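Type IV pilus biogenesis factor PilY1 (Pseudomonas aeruginosa, PDB 3HX6) primes type IV pilus assembly, stabilises assembled pili, probably by opposing PilT-driven retraction, and takes part in calcium-dependent twitching motility and adhesion to host cells. Local coordinates at residues A[313-318]-A[382-387]; A[239-244]-A[278-283]; A[498-503]-A[545-550]; A[457-462]-A[489-494]. The protein carries 3 engineered substitutions. All blocks are in the same frame, centred on the assembly; numbering follows the deposited sequence.

Contact 1: residues A[313-318]-A[382-387]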
loop_
_atom_site.group_PDB
_atom_site.type_symbol
_atom_site.label_atom_id
_atom_site.label_comp_id
_atom_site.label_asym_id
_atom_site.label_seq_id
_atom_site.Cartn_x
_atom_site.Cartn_y
_atom_site.Cartn_z
ATOM N N GLN A 313 -21.808 7.996 -35.100
ATOM C CA GLN A 313 -21.334 9.356 -34.888
ATOM C C GLN A 313 -20.346 9.325 -33.727
ATOM O O GLN A 313 -20.569 8.630 -32.736
ATOM C CB GLN A 313 -22.494 10.278 -34.511
ATOM C CG GLN A 313 -22.100 11.750 -34.368
ATOM C CD GLN A 313 -23.181 12.575 -33.688
ATOM O OE1 GLN A 313 -24.337 12.146 -33.584
ATOM N NE2 GLN A 313 -22.812 13.768 -33.226
ATOM N N PRO A 314 -19.239 10.073 -33.832
ATOM C CA PRO A 314 -18.271 10.074 -32.732
ATOM C C PRO A 314 -18.791 10.952 -31.599
ATOM O O PRO A 314 -19.581 11.873 -31.826
ATOM C CB PRO A 314 -17.013 10.644 -33.383
ATOM C CG PRO A 314 -17.590 11.627 -34.389
ATOM C CD PRO A 314 -18.735 10.836 -34.990
ATOM N N LEU A 315 -18.369 10.659 -30.374
ATOM C CA LEU A 315 -18.798 11.456 -29.232
ATOM C C LEU A 315 -18.330 12.890 -29.439
ATOM O O LEU A 315 -19.000 13.845 -29.040
ATOM C CB LEU A 315 -18.169 10.922 -27.941
ATOM C CG LEU A 315 -18.504 11.675 -26.651
ATOM C CD1 LEU A 315 -19.932 11.320 -26.203
ATOM C CD2 LEU A 315 -17.513 11.287 -25.568
ATOM N N TYR A 316 -17.172 13.024 -30.076
ATOM C CA TYR A 316 -16.558 14.325 -30.297
ATOM C C TYR A 316 -15.484 14.235 -31.389
ATOM O O TYR A 316 -14.958 13.155 -31.668
ATOM C CB TYR A 316 -15.924 14.778 -28.972
ATOM C CG TYR A 316 -15.459 16.212 -28.927
ATOM C CD1 TYR A 316 -14.125 16.550 -29.169
ATOM C CD2 TYR A 316 -16.364 17.242 -28.662
ATOM C CE1 TYR A 316 -13.704 17.890 -29.149
ATOM C CE2 TYR A 316 -15.956 18.576 -28.640
ATOM C CZ TYR A 316 -14.633 18.894 -28.883
ATOM O OH TYR A 316 -14.252 20.218 -28.856
ATOM N N SER A 317 -15.184 15.366 -32.020
ATOM C CA SER A 317 -14.139 15.433 -33.043
ATOM C C SER A 317 -13.250 16.609 -32.656
ATOM O O SER A 317 -13.672 17.768 -32.711
ATOM C CB SER A 317 -14.739 15.656 -34.428
ATOM O OG SER A 317 -15.450 14.514 -34.858
ATOM N N ALA A 318 -12.023 16.292 -32.257
ATOM C CA ALA A 318 -11.056 17.284 -31.807
ATOM C C ALA A 318 -10.339 18.074 -32.897
ATOM O O ALA A 318 -9.706 17.503 -33.783
ATOM C CB ALA A 318 -10.015 16.603 -30.902
ATOM N N GLY A 382 -29.038 6.404 -30.064
ATOM C CA GLY A 382 -28.934 6.360 -31.512
ATOM C C GLY A 382 -28.101 7.495 -32.066
ATOM O O GLY A 382 -27.670 7.464 -33.221
ATOM N N SER A 383 -27.872 8.505 -31.236
ATOM C CA SER A 383 -27.074 9.652 -31.639
ATOM C C SER A 383 -26.512 10.319 -30.399
ATOM O O SER A 383 -26.727 9.860 -29.274
ATOM C CB SER A 383 -27.934 10.654 -32.417
ATOM O OG SER A 383 -29.041 11.069 -31.637
ATOM N N THR A 384 -25.787 11.406 -30.610
ATOM C CA THR A 384 -25.199 12.137 -29.501
ATOM C C THR A 384 -25.008 13.585 -29.940
ATOM O O THR A 384 -24.811 13.868 -31.127
ATOM C CB THR A 384 -23.841 11.512 -29.092
ATOM O OG1 THR A 384 -23.374 12.116 -27.884
ATOM C CG2 THR A 384 -22.809 11.712 -30.191
ATOM N N PRO A 385 -25.074 14.525 -28.989
ATOM C CA PRO A 385 -24.902 15.939 -29.328
ATOM C C PRO A 385 -23.600 16.196 -30.080
ATOM O O PRO A 385 -22.564 15.599 -29.773
ATOM C CB PRO A 385 -24.924 16.622 -27.964
ATOM C CG PRO A 385 -25.860 15.738 -27.166
ATOM C CD PRO A 385 -25.378 14.356 -27.558
ATOM N N ARG A 386 -23.655 17.072 -31.077
ATOM C CA ARG A 386 -22.456 17.408 -31.830
ATOM C C ARG A 386 -21.903 18.645 -31.138
ATOM O O ARG A 386 -22.549 19.692 -31.124
ATOM C CB ARG A 386 -22.795 17.722 -33.284
ATOM C CG ARG A 386 -21.565 17.846 -34.164
ATOM C CD ARG A 386 -21.908 18.428 -35.506
ATOM N NE ARG A 386 -20.712 18.600 -36.320
ATOM C CZ ARG A 386 -20.700 19.175 -37.516
ATOM N NH1 ARG A 386 -21.828 19.637 -38.043
ATOM N NH2 ARG A 386 -19.559 19.289 -38.182
ATOM N N LEU A 387 -20.717 18.516 -30.552
ATOM C CA LEU A 387 -20.113 19.615 -29.820
ATOM C C LEU A 387 -18.863 20.192 -30.448
ATOM O O LEU A 387 -18.187 19.556 -31.259
ATOM C CB LEU A 387 -19.777 19.182 -28.388
ATOM C CG LEU A 387 -20.883 18.655 -27.472
ATOM C CD1 LEU A 387 -21.971 19.699 -27.328
ATOM C CD2 LEU A 387 -21.450 17.379 -28.033
HETATM O O HOH W 1 -21.626 14.107 -27.810
HETATM O O HOH W 2 -19.647 16.006 -30.656
HETATM O O HOH W 3 -17.485 17.178 -32.229
HETATM O O HOH W 4 -15.313 19.828 -32.173
#
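Gln313 reaches across from strand 307-317 and lays its amide against the backbone of Thr384. With chi1 at -176° and the chain extended beyond CG, the carboxamide is carried clear of its own strand. Two weak hydrogen bonds follow: NE2 of Gln313 gives to O of Thr384 at 2.9 Å, well bent, and N of Thr384 gives to OE1 of Gln313 at 3.4 Å. This corner is the snug part. CG2 of Thr384 sits 3.6 Å from CD of Gln313 and just as near O of Pro314, while Leu315 swings CD1 up to within 3.9 Å of OG1 of Thr384. At the far end CB of Leu387 lies in the plane of the Tyr316 ring, 3.9 Å from CE2; the ring's other neighbours include Tyr369 and Ile371 of strand 367-373.

Along the looser side the two chains run in nearly the same direction but too far apart to pair, and a row of waters fills the gap. One water links O of Leu315, OG1 of Thr384 and O of Pro385; the next joins O of Leu315 and O of Pro385 to N of Leu387. Two more tie O of Leu387 to N and O of Ser317; the one on N is 2.7 Å from O of Leu387. Strand 307-317 is the last of its four-stranded propeller blade, and at Leu315 and Tyr316, opposite Leu277, it carries a classic beta bulge. With four bridging waters beside two weak direct bonds, the loop is joined to this strand chiefly through solvent, which takes up backbone polar groups a further strand would have bonded directly.

Contact 2: residues A[239-244]-A[278-283]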
loop_
_atom_site.group_PDB
_atom_site.type_symbol
_atom_site.label_atom_id
_atom_site.label_comp_id
_atom_site.label_asym_id
_atom_site.label_seq_id
_atom_site.Cartn_x
_atom_site.Cartn_y
_atom_site.Cartn_z
ATOM N N LEU A 239 -14.973 -3.594 -35.305
ATOM C CA LEU A 239 -15.959 -2.528 -35.346
ATOM C C LEU A 239 -15.370 -1.345 -36.097
ATOM O O LEU A 239 -14.684 -0.497 -35.519
ATOM C CB LEU A 239 -16.343 -2.120 -33.921
ATOM C CG LEU A 239 -17.486 -2.865 -33.225
ATOM C CD1 LEU A 239 -17.656 -4.259 -33.786
ATOM C CD2 LEU A 239 -17.217 -2.896 -31.723
ATOM N N GLU A 240 -15.638 -1.301 -37.396
ATOM C CA GLU A 240 -15.122 -0.231 -38.223
ATOM C C GLU A 240 -15.875 1.051 -37.959
ATOM O O GLU A 240 -17.071 1.059 -37.685
ATOM C CB GLU A 240 -15.219 -0.566 -39.715
ATOM C CG GLU A 240 -14.371 0.379 -40.567
ATOM C CD GLU A 240 -14.582 0.206 -42.059
ATOM O OE1 GLU A 240 -14.461 -0.935 -42.554
ATOM O OE2 GLU A 240 -14.865 1.216 -42.735
ATOM N N VAL A 241 -15.138 2.137 -38.050
ATOM C CA VAL A 241 -15.662 3.456 -37.828
ATOM C C VAL A 241 -15.469 4.187 -39.157
ATOM O O VAL A 241 -14.500 3.919 -39.862
ATOM C CB VAL A 241 -14.862 4.080 -36.671
ATOM C CG1 VAL A 241 -14.044 5.252 -37.151
ATOM C CG2 VAL A 241 -15.785 4.394 -35.539
ATOM N N THR A 242 -16.390 5.079 -39.517
ATOM C CA THR A 242 -16.263 5.796 -40.788
ATOM C C THR A 242 -15.357 7.019 -40.702
ATOM O O THR A 242 -14.299 7.057 -41.331
ATOM C CB THR A 242 -17.640 6.248 -41.328
ATOM O OG1 THR A 242 -18.480 5.102 -41.516
ATOM C CG2 THR A 242 -17.483 6.967 -42.663
ATOM N N GLY A 243 -15.767 8.009 -39.915
ATOM C CA GLY A 243 -14.974 9.218 -39.780
ATOM C C GLY A 243 -14.913 9.940 -41.114
ATOM O O GLY A 243 -15.821 9.818 -41.935
ATOM N N ARG A 244 -13.841 10.692 -41.331
ATOM C CA ARG A 244 -13.652 11.422 -42.582
ATOM C C ARG A 244 -12.921 10.496 -43.553
ATOM O O ARG A 244 -11.850 9.993 -43.239
ATOM C CB ARG A 244 -12.826 12.682 -42.318
ATOM C CG ARG A 244 -13.473 13.652 -41.331
ATOM C CD ARG A 244 -12.423 14.239 -40.401
ATOM N NE ARG A 244 -11.308 14.776 -41.164
ATOM C CZ ARG A 244 -10.085 14.966 -40.685
ATOM N NH1 ARG A 244 -9.795 14.664 -39.424
ATOM N NH2 ARG A 244 -9.150 15.460 -41.478
ATOM N N TRP A 278 -14.343 8.032 -30.410
ATOM C CA TRP A 278 -15.432 7.094 -30.635
ATOM C C TRP A 278 -15.860 6.317 -29.406
ATOM O O TRP A 278 -15.063 6.086 -28.505
ATOM C CB TRP A 278 -15.032 6.062 -31.695
ATOM C CG TRP A 278 -14.576 6.639 -32.988
ATOM C CD1 TRP A 278 -13.287 6.845 -33.389
ATOM C CD2 TRP A 278 -15.411 7.104 -34.053
ATOM N NE1 TRP A 278 -13.266 7.411 -34.648
ATOM C CE2 TRP A 278 -14.557 7.581 -35.077
ATOM C CE3 TRP A 278 -16.801 7.163 -34.243
ATOM C CZ2 TRP A 278 -15.048 8.113 -36.276
ATOM C CZ3 TRP A 278 -17.292 7.692 -35.440
ATOM C CH2 TRP A 278 -16.414 8.159 -36.441
ATOM N N ARG A 279 -17.133 5.935 -29.368
ATOM C CA ARG A 279 -17.610 5.077 -28.300
ATOM C C ARG A 279 -18.192 3.877 -29.027
ATOM O O ARG A 279 -18.728 4.005 -30.137
ATOM C CB ARG A 279 -18.695 5.709 -27.432
ATOM C CG ARG A 279 -18.869 4.914 -26.128
ATOM C CD ARG A 279 -20.069 5.349 -25.303
ATOM N NE ARG A 279 -21.324 4.854 -25.855
ATOM C CZ ARG A 279 -22.516 5.115 -25.328
ATOM N NH1 ARG A 279 -22.610 5.869 -24.237
ATOM N NH2 ARG A 279 -23.613 4.615 -25.880
ATOM N N PHE A 280 -18.071 2.714 -28.406
ATOM C CA PHE A 280 -18.571 1.479 -28.976
ATOM C C PHE A 280 -19.433 0.821 -27.914
ATOM O O PHE A 280 -19.067 0.805 -26.741
ATOM C CB PHE A 280 -17.400 0.554 -29.327
ATOM C CG PHE A 280 -16.405 1.160 -30.290
ATOM C CD1 PHE A 280 -16.487 0.898 -31.652
ATOM C CD2 PHE A 280 -15.387 1.998 -29.828
ATOM C CE1 PHE A 280 -15.569 1.457 -32.550
ATOM C CE2 PHE A 280 -14.462 2.566 -30.712
ATOM C CZ PHE A 280 -14.554 2.294 -32.079
ATOM N N ASP A 281 -20.589 0.310 -28.322
ATOM C CA ASP A 281 -21.487 -0.373 -27.407
ATOM C C ASP A 281 -21.060 -1.831 -27.413
ATOM O O ASP A 281 -21.097 -2.483 -28.459
ATOM C CB ASP A 281 -22.938 -0.283 -27.886
ATOM C CG ASP A 281 -23.525 1.118 -27.754
ATOM O OD1 ASP A 281 -24.665 1.321 -28.225
ATOM O OD2 ASP A 281 -22.858 2.008 -27.185
ATOM N N LEU A 282 -20.642 -2.338 -26.259
ATOM C CA LEU A 282 -20.229 -3.727 -26.169
ATOM C C LEU A 282 -21.290 -4.503 -25.400
ATOM O O LEU A 282 -20.978 -5.327 -24.545
ATOM C CB LEU A 282 -18.856 -3.848 -25.485
ATOM C CG LEU A 282 -17.711 -3.058 -26.143
ATOM C CD1 LEU A 282 -16.380 -3.386 -25.447
ATOM C CD2 LEU A 282 -17.631 -3.390 -27.641
ATOM N N ILE A 283 -22.550 -4.208 -25.710
ATOM C CA ILE A 283 -23.703 -4.874 -25.100
ATOM C C ILE A 283 -24.693 -5.222 -26.216
ATOM O O ILE A 283 -24.594 -4.696 -27.325
ATOM C CB ILE A 283 -24.420 -3.970 -24.068
ATOM C CG1 ILE A 283 -24.781 -2.634 -24.715
ATOM C CG2 ILE A 283 -23.539 -3.774 -22.838
ATOM C CD1 ILE A 283 -25.624 -1.737 -23.837
#
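Val241 points its methyls at one face of the Trp278 indole, CG2 lying over the six-membered ring in a CH-pi contact. The modelled spacing is shorter than carbons allow, so the closeness of this approach is doubtful. The chain then bends past the indole: CA of Gly243 comes to the ring edge, 3.7 Å from CZ2 of Trp278, and N of Gly243 approaches CH2 of the same ring obliquely. The positive phi of Gly243, 65°, is a backbone shape that glycine favours. Two residues along each strand, Leu239 and Phe280 lie alongside one another, pointing opposite ways, CB of Leu239 meeting CD1 of Phe280 at 3.8 Å. O of Leu239 also comes 3.7 Å from CE1 of Phe280. Beyond that pair, CD2 of Leu239 touches CD2 of Leu282 at 4.1 Å.

The two strands belong to successive four-stranded antiparallel blades of the beta-propeller. Strand 235-241 is the last of one blade, strand 276-281 an inner strand of the next, and their axes stand 9.6 Å apart with N-to-C directions 150° from each other. This is blade-on-blade packing through side chains.

Further out, a bond from NE1 of Trp278 to OD1 of Asp272 fixes the indole's rotation, and Val308 and Pro314 also lie against it. On the reverse of strand 276-281, NH2 of Arg279 and OD2 of Asp281 form a salt bridge of 3.0 Å, met on the carboxylate's syn side. Arg279 also pairs with Asp373 and makes a cation-pi contact with Tyr267. Toward the calcium loop, the Leu282 side chain lies about 6 Å from that of Asp266, one of the residues at the calcium ion.

Contact 3: residues A[498-503]-A[545-550]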
loop_
_atom_site.group_PDB
_atom_site.type_symbol
_atom_site.label_atom_id
_atom_site.label_comp_id
_atom_site.label_asym_id
_atom_site.label_seq_id
_atom_site.Cartn_x
_atom_site.Cartn_y
_atom_site.Cartn_z
ATOM N N LEU A 498 4.755 18.121 -3.445
ATOM C CA LEU A 498 5.947 18.578 -4.149
ATOM C C LEU A 498 7.109 18.842 -3.205
ATOM O O LEU A 498 8.250 18.988 -3.640
ATOM C CB LEU A 498 5.630 19.863 -4.913
ATOM C CG LEU A 498 4.504 19.775 -5.942
ATOM C CD1 LEU A 498 4.213 21.160 -6.500
ATOM C CD2 LEU A 498 4.913 18.818 -7.059
ATOM N N ALA A 499 6.808 18.899 -1.913
ATOM C CA ALA A 499 7.809 19.193 -0.898
ATOM C C ALA A 499 8.494 17.979 -0.280
ATOM O O ALA A 499 9.221 18.117 0.701
ATOM C CB ALA A 499 7.171 20.033 0.195
ATOM N N ARG A 500 8.277 16.799 -0.850
ATOM C CA ARG A 500 8.876 15.578 -0.317
ATOM C C ARG A 500 8.564 15.424 1.173
ATOM O O ARG A 500 9.436 15.058 1.963
ATOM C CB ARG A 500 10.398 15.593 -0.512
ATOM C CG ARG A 500 10.853 15.505 -1.956
ATOM C CD ARG A 500 12.364 15.416 -2.044
ATOM N NE ARG A 500 12.813 15.319 -3.427
ATOM C CZ ARG A 500 14.086 15.296 -3.805
ATOM N NH1 ARG A 500 15.057 15.364 -2.899
ATOM N NH2 ARG A 500 14.390 15.208 -5.093
ATOM N N GLN A 501 7.321 15.701 1.550
ATOM C CA GLN A 501 6.898 15.601 2.942
ATOM C C GLN A 501 6.392 14.214 3.326
ATOM O O GLN A 501 6.402 13.846 4.500
ATOM C CB GLN A 501 5.793 16.621 3.229
ATOM C CG GLN A 501 6.247 18.058 3.155
ATOM C CD GLN A 501 7.356 18.350 4.136
ATOM O OE1 GLN A 501 7.157 18.283 5.348
ATOM N NE2 GLN A 501 8.539 18.662 3.619
ATOM N N GLY A 502 5.951 13.443 2.338
ATOM C CA GLY A 502 5.423 12.126 2.640
ATOM C C GLY A 502 3.917 12.249 2.764
ATOM O O GLY A 502 3.204 11.269 2.965
ATOM N N VAL A 503 3.439 13.483 2.665
ATOM C CA VAL A 503 2.013 13.771 2.714
ATOM C C VAL A 503 1.755 15.029 1.914
ATOM O O VAL A 503 2.663 15.820 1.667
ATOM C CB VAL A 503 1.494 13.981 4.148
ATOM C CG1 VAL A 503 1.418 12.645 4.861
ATOM C CG2 VAL A 503 2.394 14.958 4.895
ATOM N N SER A 545 9.436 8.740 -13.422
ATOM C CA SER A 545 10.821 8.340 -13.573
ATOM C C SER A 545 11.651 9.155 -12.601
ATOM O O SER A 545 11.573 10.388 -12.583
ATOM C CB SER A 545 11.290 8.602 -15.004
ATOM O OG SER A 545 12.648 8.235 -15.170
ATOM N N GLY A 546 12.439 8.459 -11.790
ATOM C CA GLY A 546 13.275 9.132 -10.817
ATOM C C GLY A 546 12.489 9.634 -9.622
ATOM O O GLY A 546 12.953 9.534 -8.486
ATOM N N GLU A 547 11.296 10.168 -9.866
ATOM C CA GLU A 547 10.475 10.693 -8.784
ATOM C C GLU A 547 9.059 10.138 -8.732
ATOM O O GLU A 547 8.410 9.928 -9.755
ATOM C CB GLU A 547 10.384 12.222 -8.876
ATOM C CG GLU A 547 11.497 13.003 -8.169
ATOM C CD GLU A 547 11.229 13.217 -6.680
ATOM O OE1 GLU A 547 10.208 13.857 -6.341
ATOM O OE2 GLU A 547 12.042 12.750 -5.852
ATOM N N CYS A 548 8.600 9.894 -7.514
ATOM C CA CYS A 548 7.249 9.434 -7.265
ATOM C C CYS A 548 6.699 10.566 -6.421
ATOM O O CYS A 548 7.418 11.123 -5.591
ATOM C CB CYS A 548 7.229 8.157 -6.434
ATOM S SG CYS A 548 7.610 6.581 -7.266
ATOM N N LEU A 549 5.441 10.924 -6.627
ATOM C CA LEU A 549 4.854 12.000 -5.848
ATOM C C LEU A 549 3.608 11.518 -5.125
ATOM O O LEU A 549 2.685 10.991 -5.747
ATOM C CB LEU A 549 4.499 13.178 -6.757
ATOM C CG LEU A 549 5.629 13.780 -7.598
ATOM C CD1 LEU A 549 5.053 14.837 -8.524
ATOM C CD2 LEU A 549 6.696 14.388 -6.703
ATOM N N THR A 550 3.594 11.675 -3.806
ATOM C CA THR A 550 2.431 11.285 -3.032
ATOM C C THR A 550 1.311 12.174 -3.563
ATOM O O THR A 550 1.514 13.368 -3.783
ATOM C CB THR A 550 2.633 11.564 -1.523
ATOM O OG1 THR A 550 3.797 10.868 -1.056
ATOM C CG2 THR A 550 1.418 11.093 -0.728
#
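The carboxylate of Glu547 is shared between two arginines. OE2 faces Arg500 in a long salt bridge, 3.5 Å from NH2, while OE1 pairs with Arg410 of strand 408-415, its stronger partner. The side chains of Arg500 and Glu547 cross at about a right angle, and the guanidinium and carboxylate planes are 32° apart, so this is no flat two-pronged pairing. NE of Arg500 is also near, 3.6 Å from OE2 of Glu547, but it is buried without a hydrogen bond. Arg500 runs out fully extended from CG to NE, whereas Glu547 folds back at chi2 (-84°) to meet it. Glu79 of the second subunit lies close by, in a long, weak ion pair with Arg500 and with its charge near that of Glu547; the arginines would probably offset the repulsion between the glutamates.

Beside the charged pair the contact turns apolar. CD2 of Leu498 meets CD1 of Leu549 at 4.2 Å. At the other end Thr550 turns toward the loop, with OG1 4.1 Å from C of Gly502 and CG2 4.4 Å from CA of Val503. The loop itself is tightly wound: NE2 of Gln501 donates to O of Ala499 at 3.0 Å, coming from above the carbonyl plane, and both carboxylate oxygens of Asp497 accept backbone N-H groups, those of Gln501 and Gly502.

Strand 548-550 is an outer strand of a small antiparallel sheet with 531-535 and 539-543; the Cys543–Cys548 disulfide spans the turn between strands 539-543 and 548-550. The loop 498-503 lies between this sheet, strands 408-415 and 521-524 of the large mixed sheet, and the second subunit.

Contact 4: residues A[457-462]-A[489-494]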
loop_
_atom_site.group_PDB
_atom_site.type_symbol
_atom_site.label_atom_id
_atom_site.label_comp_id
_atom_site.label_asym_id
_atom_site.label_seq_id
_atom_site.Cartn_x
_atom_site.Cartn_y
_atom_site.Cartn_z
ATOM N N GLY A 457 -10.346 9.344 -7.575
ATOM C CA GLY A 457 -11.023 10.279 -6.694
ATOM C C GLY A 457 -11.492 11.498 -7.471
ATOM O O GLY A 457 -12.192 11.373 -8.476
ATOM N N GLN A 458 -11.085 12.680 -7.025
ATOM C CA GLN A 458 -11.483 13.920 -7.684
ATOM C C GLN A 458 -10.345 14.538 -8.496
ATOM O O GLN A 458 -10.229 15.760 -8.579
ATOM C CB GLN A 458 -11.980 14.929 -6.643
ATOM C CG GLN A 458 -13.122 14.418 -5.767
ATOM C CD GLN A 458 -13.472 15.379 -4.637
ATOM O OE1 GLN A 458 -13.874 16.523 -4.875
ATOM N NE2 GLN A 458 -13.315 14.918 -3.397
ATOM N N VAL A 459 -9.506 13.703 -9.096
ATOM C CA VAL A 459 -8.403 14.224 -9.897
ATOM C C VAL A 459 -8.087 13.350 -11.102
ATOM O O VAL A 459 -8.328 12.143 -11.095
ATOM C CB VAL A 459 -7.087 14.343 -9.077
ATOM C CG1 VAL A 459 -7.349 14.989 -7.738
ATOM C CG2 VAL A 459 -6.457 12.976 -8.897
ATOM N N VAL A 460 -7.554 13.971 -12.145
ATOM C CA VAL A 460 -7.133 13.226 -13.317
ATOM C C VAL A 460 -5.647 13.529 -13.422
ATOM O O VAL A 460 -5.235 14.687 -13.413
ATOM C CB VAL A 460 -7.879 13.655 -14.600
ATOM C CG1 VAL A 460 -7.644 15.128 -14.893
ATOM C CG2 VAL A 460 -7.423 12.782 -15.761
ATOM N N LEU A 461 -4.845 12.476 -13.468
ATOM C CA LEU A 461 -3.400 12.606 -13.537
ATOM C C LEU A 461 -2.936 12.278 -14.946
ATOM O O LEU A 461 -3.335 11.271 -15.515
ATOM C CB LEU A 461 -2.770 11.645 -12.532
ATOM C CG LEU A 461 -3.226 11.885 -11.090
ATOM C CD1 LEU A 461 -2.986 10.639 -10.257
ATOM C CD2 LEU A 461 -2.483 13.087 -10.516
ATOM N N LEU A 462 -2.096 13.132 -15.513
ATOM C CA LEU A 462 -1.612 12.901 -16.862
ATOM C C LEU A 462 -0.193 13.407 -17.030
ATOM O O LEU A 462 0.286 14.236 -16.259
ATOM C CB LEU A 462 -2.515 13.601 -17.880
ATOM C CG LEU A 462 -2.632 15.121 -17.714
ATOM C CD1 LEU A 462 -2.753 15.766 -19.078
ATOM C CD2 LEU A 462 -3.832 15.470 -16.845
ATOM N N GLY A 489 -9.631 22.272 -14.888
ATOM C CA GLY A 489 -8.782 23.289 -14.291
ATOM C C GLY A 489 -8.125 22.888 -12.985
ATOM O O GLY A 489 -8.056 21.707 -12.632
ATOM N N ARG A 490 -7.646 23.891 -12.263
ATOM C CA ARG A 490 -6.974 23.698 -10.989
ATOM C C ARG A 490 -7.919 23.137 -9.937
ATOM O O ARG A 490 -9.047 23.608 -9.793
ATOM C CB ARG A 490 -6.423 25.045 -10.513
ATOM C CG ARG A 490 -5.790 25.059 -9.141
ATOM C CD ARG A 490 -6.029 26.423 -8.502
ATOM N NE ARG A 490 -5.813 27.475 -9.480
ATOM C CZ ARG A 490 -6.383 28.671 -9.448
ATOM N NH1 ARG A 490 -7.215 28.997 -8.473
ATOM N NH2 ARG A 490 -6.132 29.532 -10.421
ATOM N N THR A 491 -7.455 22.133 -9.201
ATOM C CA THR A 491 -8.247 21.535 -8.130
ATOM C C THR A 491 -8.353 22.560 -7.003
ATOM O O THR A 491 -7.552 23.496 -6.940
ATOM C CB THR A 491 -7.555 20.280 -7.581
ATOM O OG1 THR A 491 -6.168 20.575 -7.371
ATOM C CG2 THR A 491 -7.676 19.108 -8.568
ATOM N N SER A 492 -9.334 22.392 -6.118
ATOM C CA SER A 492 -9.502 23.313 -5.004
ATOM C C SER A 492 -8.696 22.811 -3.808
ATOM O O SER A 492 -8.706 23.406 -2.734
ATOM C CB SER A 492 -10.984 23.443 -4.628
ATOM O OG SER A 492 -11.525 22.196 -4.230
ATOM N N PHE A 493 -7.991 21.706 -4.008
ATOM C CA PHE A 493 -7.165 21.121 -2.964
ATOM C C PHE A 493 -5.813 20.825 -3.598
ATOM O O PHE A 493 -5.719 20.685 -4.818
ATOM C CB PHE A 493 -7.825 19.840 -2.448
ATOM C CG PHE A 493 -8.161 18.855 -3.534
ATOM C CD1 PHE A 493 -7.213 17.941 -3.979
ATOM C CD2 PHE A 493 -9.419 18.859 -4.125
ATOM C CE1 PHE A 493 -7.514 17.041 -4.997
ATOM C CE2 PHE A 493 -9.732 17.968 -5.143
ATOM C CZ PHE A 493 -8.781 17.058 -5.582
ATOM N N THR A 494 -4.761 20.748 -2.791
ATOM C CA THR A 494 -3.451 20.469 -3.355
ATOM C C THR A 494 -3.385 18.984 -3.700
ATOM O O THR A 494 -3.798 18.126 -2.917
ATOM C CB THR A 494 -2.303 20.917 -2.393
ATOM O OG1 THR A 494 -1.471 19.805 -2.044
ATOM C CG2 THR A 494 -2.873 21.557 -1.158
#
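Val459 and Phe493 meet obliquely, the valine methyl at the rim of the ring. CG1 of Val459 lies near the ring plane of Phe493, a close 3.3 Å from CZ, so the ring meets the start of strand 459-466 by its edge rather than lying flat on it. O of Gln458 comes to the same edge, 3.6 Å from CZ of Phe493, and CB of Gln458 adds a looser touch, 4.0 Å from CZ of Phe493.

The ring's flat side is taken by its own loop: CB of Thr491 stands 3.9 Å above the centre of the Phe493 ring. A short hydrogen bond within the loop probably steadies this pose, OG1 of Thr491 giving to O of Phe493 at 2.6 Å, almost in line with the carbonyl. Phe493 has chi1 at 53°, which sets CG between its backbone N and carbonyl carbon and turns the ring back over Thr491. CG2 of Thr491 then reaches CG1 of Val459 at 4.2 Å.

Gly457 and Gln458 join strand 454-456 to strand 459-466, with backbone angles close to a type II' turn and glycine first. The contact is thus a loop aromatic butting against the tight turn of a beta-hairpin at the border of the large mixed sheet.

Along the chain the order is contact 2, contact 1, contact 4, contact 3, each closing before the next opens. Contacts 1 and 2 are neighbours, their centres 11 Å apart, and meet directly where Trp278 packs on Pro314; strands 276-281 and 307-317 lie side by side in one propeller blade. Contacts 4 and 3 follow on in sequence through the long loop after strand 477-483, with centres 16 Å apart. Contact 3 lies across the chain's centre from contacts 1 and 2, its centre about 39 and 40 Å from theirs. Contact 2 thus packs this blade on the preceding one and contact 1 joins it to the loop 382-387, while the other pair secures the C-terminal region, where contact 3 meets the second subunit.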